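Steroid delta-isomerase (Pseudomonas aeruginosa, PDB 3MSO) catalyses steroid delta-isomerisation, the shift of a ring double bond into a new position, and has a SnoaL-like fold. Local coordinates at the interface of chains A and B. Sequence-based numbering; all coordinates share one arbitrary frame. Chains: chain A/B, Steroid delta-isomerase.

Contact 1: the interface of chains A and B. Residues chain A 73, 86, 97-98, 118; chain B 101, 114, 116.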
loop_
_atom_site.group_PDB
_atom_site.type_symbol
_atom_site.label_atom_id
_atom_site.label_comp_id
_atom_site.label_asym_id
_atom_site.label_seq_id
_atom_site.Cartn_x
_atom_site.Cartn_y
_atom_site.Cartn_z
ATOM N N ARG A 73 -5.079 20.380 -15.355
ATOM C CA ARG A 73 -4.732 20.293 -16.773
ATOM C C ARG A 73 -5.736 19.463 -17.539
ATOM O O ARG A 73 -6.279 18.498 -17.019
ATOM C CB ARG A 73 -3.324 19.716 -16.987
ATOM C CG ARG A 73 -2.176 20.669 -16.685
ATOM C CD ARG A 73 -0.846 19.953 -16.743
ATOM N NE ARG A 73 -0.666 19.011 -15.625
ATOM C CZ ARG A 73 0.459 18.347 -15.377
ATOM N NH1 ARG A 73 1.514 18.493 -16.168
ATOM N NH2 ARG A 73 0.538 17.531 -14.337
ATOM N N GLU A 86 -7.097 16.112 -15.618
ATOM C CA GLU A 86 -6.312 15.990 -14.389
ATOM C C GLU A 86 -7.096 16.635 -13.256
ATOM O O GLU A 86 -7.622 17.734 -13.429
ATOM C CB GLU A 86 -4.941 16.695 -14.558
ATOM C CG GLU A 86 -4.119 16.784 -13.280
ATOM C CD GLU A 86 -2.932 17.725 -13.323
ATOM O OE1 GLU A 86 -3.055 18.843 -13.877
ATOM O OE2 GLU A 86 -1.884 17.359 -12.751
ATOM N N LYS A 97 -4.669 12.733 -6.069
ATOM C CA LYS A 97 -4.440 13.253 -7.402
ATOM C C LYS A 97 -4.974 12.206 -8.365
ATOM O O LYS A 97 -4.860 11.004 -8.097
ATOM C CB LYS A 97 -2.935 13.404 -7.559
ATOM C CG LYS A 97 -2.524 14.449 -8.514
ATOM C CD LYS A 97 -2.859 15.862 -8.107
ATOM C CE LYS A 97 -2.910 16.591 -9.426
ATOM N NZ LYS A 97 -1.669 16.373 -10.235
ATOM N N GLY A 98 -5.583 12.647 -9.450
ATOM C CA GLY A 98 -6.160 11.702 -10.398
ATOM C C GLY A 98 -6.396 12.213 -11.797
ATOM O O GLY A 98 -6.191 13.404 -12.086
ATOM N N ARG A 118 -3.652 8.538 -7.506
ATOM C CA ARG A 118 -2.362 8.444 -6.820
ATOM C C ARG A 118 -2.393 9.368 -5.587
ATOM O O ARG A 118 -3.114 10.372 -5.634
ATOM C CB ARG A 118 -1.179 8.753 -7.767
ATOM C CG ARG A 118 -1.111 10.179 -8.278
ATOM C CD ARG A 118 0.258 10.503 -8.831
ATOM N NE ARG A 118 1.242 10.632 -7.756
ATOM C CZ ARG A 118 1.479 11.753 -7.083
ATOM N NH1 ARG A 118 0.817 12.863 -7.373
ATOM N NH2 ARG A 118 2.382 11.774 -6.115
HETATM N N MSE B 101 2.683 11.564 -16.964
HETATM C CA MSE B 101 2.191 12.927 -17.169
HETATM C C MSE B 101 3.382 13.870 -17.010
HETATM O O MSE B 101 3.801 14.167 -15.894
HETATM C CB MSE B 101 1.017 13.283 -16.248
HETATM C CG MSE B 101 0.476 14.713 -16.470
HETATM SE SE MSE B 101 -1.426 14.875 -16.040
HETATM C CE MSE B 101 -1.416 14.259 -14.237
ATOM N N GLU B 114 4.972 12.935 -13.398
ATOM C CA GLU B 114 3.975 12.315 -12.536
ATOM C C GLU B 114 3.462 11.021 -13.141
ATOM O O GLU B 114 3.005 11.002 -14.283
ATOM C CB GLU B 114 2.857 13.316 -12.307
ATOM C CG GLU B 114 1.818 12.912 -11.292
ATOM C CD GLU B 114 0.817 14.009 -10.981
ATOM O OE1 GLU B 114 0.918 15.107 -11.573
ATOM O OE2 GLU B 114 -0.083 13.755 -10.152
HETATM N N MSE B 116 0.887 7.549 -12.673
HETATM C CA MSE B 116 -0.299 6.925 -12.042
HETATM C C MSE B 116 -0.446 5.527 -12.665
HETATM O O MSE B 116 -0.185 5.333 -13.856
HETATM C CB MSE B 116 -1.592 7.707 -12.260
HETATM C CG MSE B 116 -1.508 9.153 -11.823
HETATM SE SE MSE B 116 -3.250 9.970 -11.797
HETATM C CE MSE B 116 -2.650 11.812 -11.655
HETATM O O HOH W 1 3.299 16.708 -14.690
#
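Where the strands of two SnoaL-like domains face each other, B:Glu114 of strand 110-118 pushes its carboxylate into a basic cluster on chain A. Its OE2 accepts from A:Lys97 NZ at 3.1 Å, through the syn lone pair, and from A:Arg118 NH1 at 3.1 Å, which comes from above the carboxylate plane. The planes of A:Arg118 and B:Glu114 stand nearly perpendicular, and that bond is bent, with 137° at the hydrogen. B:Glu114 OE1 points toward A:Arg73 NH2, 3.7 Å off at the guanidinium edge, a longer salt bridge.

A:Glu86 holds the chain A side of the network together. A:Arg73 grips it side-on, NE to OE1 and NH2 to OE2; both bonds are nearly straight and in the guanidinium plane but come from above the carboxylate plane. The backbone N of A:Arg73 also reaches A:Glu86 OE1, at 2.9 Å. A:Lys97 NZ meets A:Glu86 OE2 at 2.7 Å on the face opposite A:Arg73 NH2, so the lysine ammonium links the carboxylates of both chains. Bending A:Arg73 at chi3 (-70°) turns its guanidinium toward selenomethionine B:Met101, whose CG lies over one face near the rim, while CE touches A:Glu86 OE2. Water 1 joins NH1 and NH2 of the arginine to the B:Met101 carbonyl oxygen. Beside the charges, the selenium of selenomethionine B:Met116 rests on A:Gly98 CA at 3.7 Å, and B:Met116 CG packs against A:Arg118 CG.

Strands 69-77, 82-91, 94-104 and 110-118 of chain A supply one wall, and strands 94-104 and 110-118 of chain B the other, so the charged network sits between the two facing sheets.

Contact 2: the interface of chains A and B. Residues chain A 43-46; chain B 95-96, 119-121.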
loop_
_atom_site.group_PDB
_atom_site.type_symbol
_atom_site.label_atom_id
_atom_site.label_comp_id
_atom_site.label_asym_id
_atom_site.label_seq_id
_atom_site.Cartn_x
_atom_site.Cartn_y
_atom_site.Cartn_z
ATOM N N PRO A 43 -10.187 2.703 -10.986
ATOM C CA PRO A 43 -8.789 2.745 -10.513
ATOM C C PRO A 43 -8.487 1.568 -9.564
ATOM O O PRO A 43 -7.331 1.262 -9.294
ATOM C CB PRO A 43 -8.717 4.081 -9.775
ATOM C CG PRO A 43 -10.101 4.350 -9.330
ATOM C CD PRO A 43 -10.989 3.803 -10.404
HETATM N N MSE A 44 -9.550 0.894 -9.082
HETATM C CA MSE A 44 -9.530 -0.194 -8.100
HETATM C C MSE A 44 -9.460 -1.587 -8.688
HETATM O O MSE A 44 -8.793 -2.453 -8.108
HETATM C CB MSE A 44 -10.782 -0.102 -7.220
HETATM C CG MSE A 44 -10.690 1.000 -6.159
HETATM SE SE MSE A 44 -9.267 0.733 -4.857
HETATM C CE MSE A 44 -9.850 -0.923 -4.031
ATOM N N ALA A 45 -10.183 -1.818 -9.805
ATOM C CA ALA A 45 -10.336 -3.114 -10.472
ATOM C C ALA A 45 -9.919 -3.182 -11.953
ATOM O O ALA A 45 -10.037 -2.204 -12.691
ATOM C CB ALA A 45 -11.786 -3.560 -10.343
ATOM N N HIS A 46 -9.500 -4.385 -12.387
ATOM C CA HIS A 46 -9.152 -4.734 -13.766
ATOM C C HIS A 46 -10.425 -4.853 -14.558
ATOM O O HIS A 46 -10.547 -4.205 -15.607
ATOM C CB HIS A 46 -8.501 -6.119 -13.831
ATOM C CG HIS A 46 -7.016 -6.117 -13.740
ATOM N ND1 HIS A 46 -6.239 -5.471 -14.689
ATOM C CD2 HIS A 46 -6.207 -6.735 -12.841
ATOM C CE1 HIS A 46 -4.988 -5.695 -14.325
ATOM N NE2 HIS A 46 -4.915 -6.447 -13.214
ATOM N N GLU B 95 -1.168 -7.510 -14.503
ATOM C CA GLU B 95 -1.435 -6.757 -15.705
ATOM C C GLU B 95 -1.732 -5.322 -15.269
ATOM O O GLU B 95 -2.499 -5.128 -14.339
ATOM C CB GLU B 95 -2.641 -7.405 -16.413
ATOM C CG GLU B 95 -2.648 -7.225 -17.913
ATOM C CD GLU B 95 -1.532 -7.950 -18.628
ATOM O OE1 GLU B 95 -1.635 -9.187 -18.791
ATOM O OE2 GLU B 95 -0.554 -7.278 -19.027
ATOM N N LEU B 96 -1.071 -4.322 -15.834
ATOM C CA LEU B 96 -1.381 -2.968 -15.384
ATOM C C LEU B 96 -1.564 -1.943 -16.504
ATOM O O LEU B 96 -1.216 -2.167 -17.666
ATOM C CB LEU B 96 -0.456 -2.460 -14.252
ATOM C CG LEU B 96 1.010 -2.218 -14.598
ATOM C CD1 LEU B 96 1.255 -0.813 -15.238
ATOM C CD2 LEU B 96 1.874 -2.383 -13.388
ATOM N N PRO B 119 -4.871 -1.333 -11.984
ATOM C CA PRO B 119 -5.700 -1.257 -10.755
ATOM C C PRO B 119 -4.849 -1.331 -9.489
ATOM O O PRO B 119 -3.623 -1.376 -9.582
ATOM C CB PRO B 119 -6.625 -2.467 -10.902
ATOM C CG PRO B 119 -5.770 -3.490 -11.594
ATOM C CD PRO B 119 -4.801 -2.720 -12.485
HETATM N N MSE B 120 -5.479 -1.367 -8.323
HETATM C CA MSE B 120 -4.785 -1.481 -7.042
HETATM C C MSE B 120 -3.701 -2.589 -7.054
HETATM O O MSE B 120 -2.562 -2.317 -6.687
HETATM C CB MSE B 120 -5.810 -1.742 -5.929
HETATM C CG MSE B 120 -5.170 -2.093 -4.595
HETATM SE SE MSE B 120 -4.211 -0.590 -3.858
HETATM C CE MSE B 120 -5.765 0.070 -2.843
ATOM N N SER B 121 -4.066 -3.819 -7.487
ATOM C CA SER B 121 -3.195 -5.005 -7.584
ATOM C C SER B 121 -1.909 -4.728 -8.370
ATOM O O SER B 121 -0.835 -5.179 -7.952
ATOM C CB SER B 121 -3.950 -6.182 -8.196
ATOM O OG SER B 121 -4.783 -5.771 -9.269
#
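A:His46, in the loop between strands 38-41 and 49-50 of one SnoaL-like subunit, lies against B:Pro119, the link between strand 110-118 and the C-terminal helix 120-138 of the other. The proline points CG at the middle of the imidazole face, 3.4 Å from the ring centroid, as a CH-pi contact. CD of the same ring sits against A:His46 CE1 at 3.5 Å, so the pyrrolidine covers the imidazole with more than one carbon. With chi1 near -92° and chi2 near -61°, the histidine places its ring between B:Pro119 and B:Glu95 and offers its broad side to the proline.

The rim of that ring meets the backbone of B:Glu95, whose carbonyl carbon lies in the imidazole plane. A:His46 NE2 is 3.0 Å from the carbonyl oxygen of B:Glu95, but that oxygen lies well off the direction in which an NE2 hydrogen would point. The neighbouring CE1 is modelled too close to the same oxygen, which makes the exact ring placement doubtful. B:Glu95 CB adds an apolar touch at CE1.

B:Pro119 follows a cis peptide bond, a turn that sends the chain from the strand into the helix. Its other flank is taken by the chain A loop: CB packs on A:Ala45 CA at 3.8 Å. One residue on, the backbone N of B:Met120, at the start of helix 120-138, points toward the carbonyl oxygen of A:Met44, a weak hydrogen bond at 3.5 Å.

The two selenomethionine side chains, A:Met44 and B:Met120, run side by side in the same direction. Their contact is loose: the selenium of A:Met44 lies 4.1 Å from the methyl CE of B:Met120. A:Met44 is bent at chi2 (-63°), which places its selenium beside the B:Met120 side chain.

The C-alpha centres of contact 1 and contact 2 are about 16 Å apart along one two-fold interface, and each recurs with the chains exchanged. Both draw on equivalent segments of the two copies: strand 94-104 gives A:Lys97, A:Gly98 and B:Met101 to contact 1 and B:Glu95 and B:Leu96 to contact 2, while strand 110-118 carries A:Arg118, B:Glu114 and B:Met116, the last two shortly before B:Pro119. A charged network between the sheets is thus continued by loop and helix-start packing at the end of the strands where the C-terminal helix begins. Together they are consistent with a two-fold dimer within the deposited tetramer, though the structure alone does not show the state in solution.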